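Local coordinates for putative transcription regulator (Lactobacillus plantarum WCFS1, PDB 3COL), which probably binds operator DNA as a TetR-family transcription regulator, through a helix-turn-helix domain near its N-terminus, at residues Val13-Ile23 against Leu57-Glu65. Numbering follows the deposited sequence.
Sequences VKIQDAVAAII and LIDSVYARE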
loop_
_atom_site.group_PDB
_atom_site.type_symbol
_atom_site.label_atom_id
_atom_site.label_comp_id
_atom_site.label_asym_id
_atom_site.label_seq_id
_atom_site.Cartn_x
_atom_site.Cartn_y
_atom_site.Cartn_z
ATOM N N VAL A 13 3.850 -18.905 19.462
ATOM C CA VAL A 13 4.029 -17.460 19.426
ATOM C C VAL A 13 5.465 -17.075 19.044
ATOM O O VAL A 13 5.659 -16.212 18.191
ATOM C CB VAL A 13 3.624 -16.845 20.751
ATOM C CG1 VAL A 13 4.024 -15.366 20.833
ATOM C CG2 VAL A 13 2.109 -17.034 20.946
ATOM N N LYS A 14 6.456 -17.711 19.674
ATOM C CA LYS A 14 7.868 -17.527 19.298
ATOM C C LYS A 14 8.099 -17.800 17.821
ATOM O O LYS A 14 8.837 -17.064 17.148
ATOM C CB LYS A 14 8.790 -18.434 20.125
ATOM C CG LYS A 14 8.950 -17.985 21.584
ATOM C CD LYS A 14 9.732 -16.667 21.643
ATOM C CE LYS A 14 9.494 -15.874 22.934
ATOM N NZ LYS A 14 10.475 -14.749 23.039
ATOM N N ILE A 15 7.471 -18.855 17.320
ATOM C CA ILE A 15 7.558 -19.164 15.886
ATOM C C ILE A 15 6.900 -18.130 14.976
ATOM O O ILE A 15 7.500 -17.697 13.986
ATOM C CB ILE A 15 7.051 -20.580 15.586
ATOM C CG1 ILE A 15 8.037 -21.624 16.164
ATOM C CG2 ILE A 15 6.941 -20.761 14.100
ATOM C CD1 ILE A 15 7.441 -22.994 16.372
ATOM N N GLN A 16 5.672 -17.720 15.310
ATOM C CA GLN A 16 5.007 -16.672 14.566
ATOM C C GLN A 16 5.781 -15.338 14.590
ATOM O O GLN A 16 5.893 -14.659 13.573
ATOM C CB GLN A 16 3.615 -16.464 15.141
ATOM C CG GLN A 16 2.672 -17.638 14.940
ATOM C CD GLN A 16 1.349 -17.409 15.663
ATOM O OE1 GLN A 16 1.325 -17.078 16.837
ATOM N NE2 GLN A 16 0.257 -17.562 14.953
ATOM N N ASP A 17 6.325 -14.974 15.749
ATOM C CA ASP A 17 7.152 -13.763 15.848
ATOM C C ASP A 17 8.359 -13.852 14.926
ATOM O O ASP A 17 8.695 -12.880 14.251
ATOM C CB ASP A 17 7.607 -13.524 17.277
ATOM C CG ASP A 17 6.498 -13.017 18.159
ATOM O OD1 ASP A 17 5.392 -12.694 17.637
ATOM O OD2 ASP A 17 6.741 -12.911 19.376
ATOM N N ALA A 18 9.004 -15.014 14.900
ATOM C CA ALA A 18 10.141 -15.253 13.981
ATOM C C ALA A 18 9.770 -15.111 12.476
ATOM O O ALA A 18 10.472 -14.451 11.722
ATOM C CB ALA A 18 10.722 -16.609 14.242
ATOM N N VAL A 19 8.663 -15.732 12.055
ATOM C CA VAL A 19 8.134 -15.583 10.681
ATOM C C VAL A 19 7.890 -14.110 10.368
ATOM O O VAL A 19 8.239 -13.648 9.290
ATOM C CB VAL A 19 6.807 -16.402 10.473
ATOM C CG1 VAL A 19 6.167 -16.155 9.078
ATOM C CG2 VAL A 19 7.063 -17.911 10.679
ATOM N N ALA A 20 7.278 -13.375 11.304
ATOM C CA ALA A 20 6.907 -12.001 11.064
ATOM C C ALA A 20 8.154 -11.120 10.859
ATOM O O ALA A 20 8.164 -10.242 9.979
ATOM C CB ALA A 20 6.011 -11.485 12.193
ATOM N N ALA A 21 9.202 -11.373 11.651
ATOM C CA ALA A 21 10.495 -10.686 11.496
ATOM C C ALA A 21 11.149 -10.930 10.146
ATOM O O ALA A 21 11.660 -10.017 9.527
ATOM C CB ALA A 21 11.471 -11.075 12.643
ATOM N N ILE A 22 11.166 -12.183 9.714
ATOM C CA ILE A 22 11.702 -12.548 8.392
ATOM C C ILE A 22 10.925 -11.850 7.260
ATOM O O ILE A 22 11.518 -11.262 6.336
ATOM C CB ILE A 22 11.683 -14.102 8.183
ATOM C CG1 ILE A 22 12.649 -14.790 9.157
ATOM C CG2 ILE A 22 12.025 -14.457 6.721
ATOM C CD1 ILE A 22 12.418 -16.321 9.277
ATOM N N ILE A 23 9.601 -11.906 7.339
ATOM C CA ILE A 23 8.761 -11.175 6.386
ATOM C C ILE A 23 9.165 -9.693 6.302
ATOM O O ILE A 23 9.305 -9.150 5.209
ATOM C CB ILE A 23 7.235 -11.357 6.697
ATOM C CG1 ILE A 23 6.836 -12.841 6.489
ATOM C CG2 ILE A 23 6.355 -10.404 5.835
ATOM C CD1 ILE A 23 5.376 -13.176 6.826
ATOM N N LEU A 57 3.457 -21.619 7.771
ATOM C CA LEU A 57 4.083 -20.577 8.625
ATOM C C LEU A 57 3.549 -19.164 8.262
ATOM O O LEU A 57 3.157 -18.397 9.133
ATOM C CB LEU A 57 5.610 -20.580 8.499
ATOM C CG LEU A 57 6.363 -21.793 9.049
ATOM C CD1 LEU A 57 7.807 -21.847 8.535
ATOM C CD2 LEU A 57 6.323 -21.801 10.596
ATOM N N ILE A 58 3.527 -18.868 6.970
ATOM C CA ILE A 58 3.049 -17.583 6.429
ATOM C C ILE A 58 1.533 -17.397 6.715
ATOM O O ILE A 58 1.097 -16.315 7.163
ATOM C CB ILE A 58 3.337 -17.520 4.892
ATOM C CG1 ILE A 58 4.863 -17.388 4.622
ATOM C CG2 ILE A 58 2.560 -16.380 4.221
ATOM C CD1 ILE A 58 5.290 -17.836 3.164
ATOM N N ASP A 59 0.743 -18.428 6.425
ATOM C CA ASP A 59 -0.693 -18.347 6.579
ATOM C C ASP A 59 -1.042 -18.059 8.034
ATOM O O ASP A 59 -1.991 -17.345 8.301
ATOM C CB ASP A 59 -1.394 -19.641 6.143
ATOM C CG ASP A 59 -1.375 -19.853 4.627
ATOM O OD1 ASP A 59 -0.920 -18.939 3.895
ATOM O OD2 ASP A 59 -1.795 -20.948 4.177
ATOM N N SER A 60 -0.270 -18.651 8.960
ATOM C CA SER A 60 -0.490 -18.474 10.406
ATOM C C SER A 60 -0.279 -17.019 10.832
ATOM O O SER A 60 -1.101 -16.436 11.554
ATOM C CB SER A 60 0.400 -19.419 11.211
ATOM O OG SER A 60 0.230 -19.206 12.610
ATOM N N VAL A 61 0.806 -16.423 10.363
ATOM C CA VAL A 61 1.058 -15.011 10.616
ATOM C C VAL A 61 0.025 -14.102 9.922
ATOM O O VAL A 61 -0.421 -13.098 10.501
ATOM C CB VAL A 61 2.511 -14.604 10.248
ATOM C CG1 VAL A 61 2.691 -13.088 10.366
ATOM C CG2 VAL A 61 3.515 -15.385 11.150
ATOM N N TYR A 62 -0.342 -14.434 8.692
ATOM C CA TYR A 62 -1.444 -13.697 8.024
ATOM C C TYR A 62 -2.714 -13.655 8.901
ATOM O O TYR A 62 -3.242 -12.564 9.172
ATOM C CB TYR A 62 -1.754 -14.242 6.631
ATOM C CG TYR A 62 -2.724 -13.335 5.846
ATOM C CD1 TYR A 62 -2.305 -12.116 5.345
ATOM C CD2 TYR A 62 -4.058 -13.708 5.649
ATOM C CE1 TYR A 62 -3.169 -11.288 4.659
ATOM C CE2 TYR A 62 -4.939 -12.887 4.970
ATOM C CZ TYR A 62 -4.485 -11.679 4.479
ATOM O OH TYR A 62 -5.357 -10.856 3.796
ATOM N N ALA A 63 -3.176 -14.826 9.368
ATOM C CA ALA A 63 -4.406 -14.908 10.139
ATOM C C ALA A 63 -4.272 -14.213 11.506
ATOM O O ALA A 63 -5.215 -13.585 11.958
ATOM C CB ALA A 63 -4.863 -16.369 10.304
ATOM N N ARG A 64 -3.106 -14.330 12.152
ATOM C CA ARG A 64 -2.819 -13.601 13.381
ATOM C C ARG A 64 -2.955 -12.087 13.225
ATOM O O ARG A 64 -3.672 -11.441 14.014
ATOM C CB ARG A 64 -1.409 -13.903 13.897
ATOM C CG ARG A 64 -1.144 -13.379 15.322
ATOM C CD ARG A 64 0.283 -13.609 15.762
ATOM N NE ARG A 64 1.237 -12.749 15.067
ATOM C CZ ARG A 64 2.521 -12.648 15.423
ATOM N NH1 ARG A 64 2.981 -13.354 16.461
ATOM N NH2 ARG A 64 3.342 -11.842 14.744
ATOM N N GLU A 65 -2.254 -11.524 12.243
ATOM C CA GLU A 65 -2.344 -10.082 11.998
ATOM C C GLU A 65 -3.774 -9.623 11.667
ATOM O O GLU A 65 -4.280 -8.710 12.310
ATOM C CB GLU A 65 -1.356 -9.605 10.907
ATOM C CG GLU A 65 0.138 -9.825 11.286
ATOM C CD GLU A 65 0.459 -9.364 12.696
ATOM O OE1 GLU A 65 0.237 -8.161 13.008
ATOM O OE2 GLU A 65 0.917 -10.200 13.503
HETATM O O HOH W 1 5.653 -10.364 15.811
#
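Val-61 drives its CG2 methyl into Val-19 where 13-23 of helix 11-26 crosses 57-65 of helix 54-67 at almost a right angle, the axes of these two segments 9.3 Å apart at their closest. This is the tight part: Val-61 CG2 lies 3.5 Å from Val-19 CG1, closer than methyls usually pack, and also rests on the backbone O of Gln-16. The other Val-19 methyl, CG2, beside its own backbone N, meets Leu-57 CB at 3.7 Å, and the Leu-57 side chain crosses that of Ile-15 at about a right angle, CD2 touching CG2. Toward solvent, polar groups take over. Gln-16 reaches out with its chain extended (chi2 174°), and its NE2 donates to Ser-60 OG at 2.9 Å, the hydroxyl tilted a little from the amide plane. Arg-64, bent at chi3 (71°), fits as a knob among Val-13, Gln-16, Asp-17 and Ala-20, with Gln-16 CB over one guanidinium face. Arg-64 NH1 makes a salt bridge of 2.8 Å to Asp-17 OD1 near the guanidinium plane; a water joins the same OD1 to Arg-64 NH2, while Arg-64 NE reaches Glu-65 OE2 at 3.0 Å. A leucine in place of Arg-64 would probably leave Asp-17 without its salt bridge across the helices and the bridging water without its NH2 donor. Glu-65 is tied further to Arg-68 and Ser-106. The crossing thus joins the first helix of the TetR-type DNA-binding domain to the helix leading out of it: Val-36 of helix 33-40 and the loop residue Phe-51 pack against the Ile-15 side, and helix 106-117 borders Ile-23 and Glu-65.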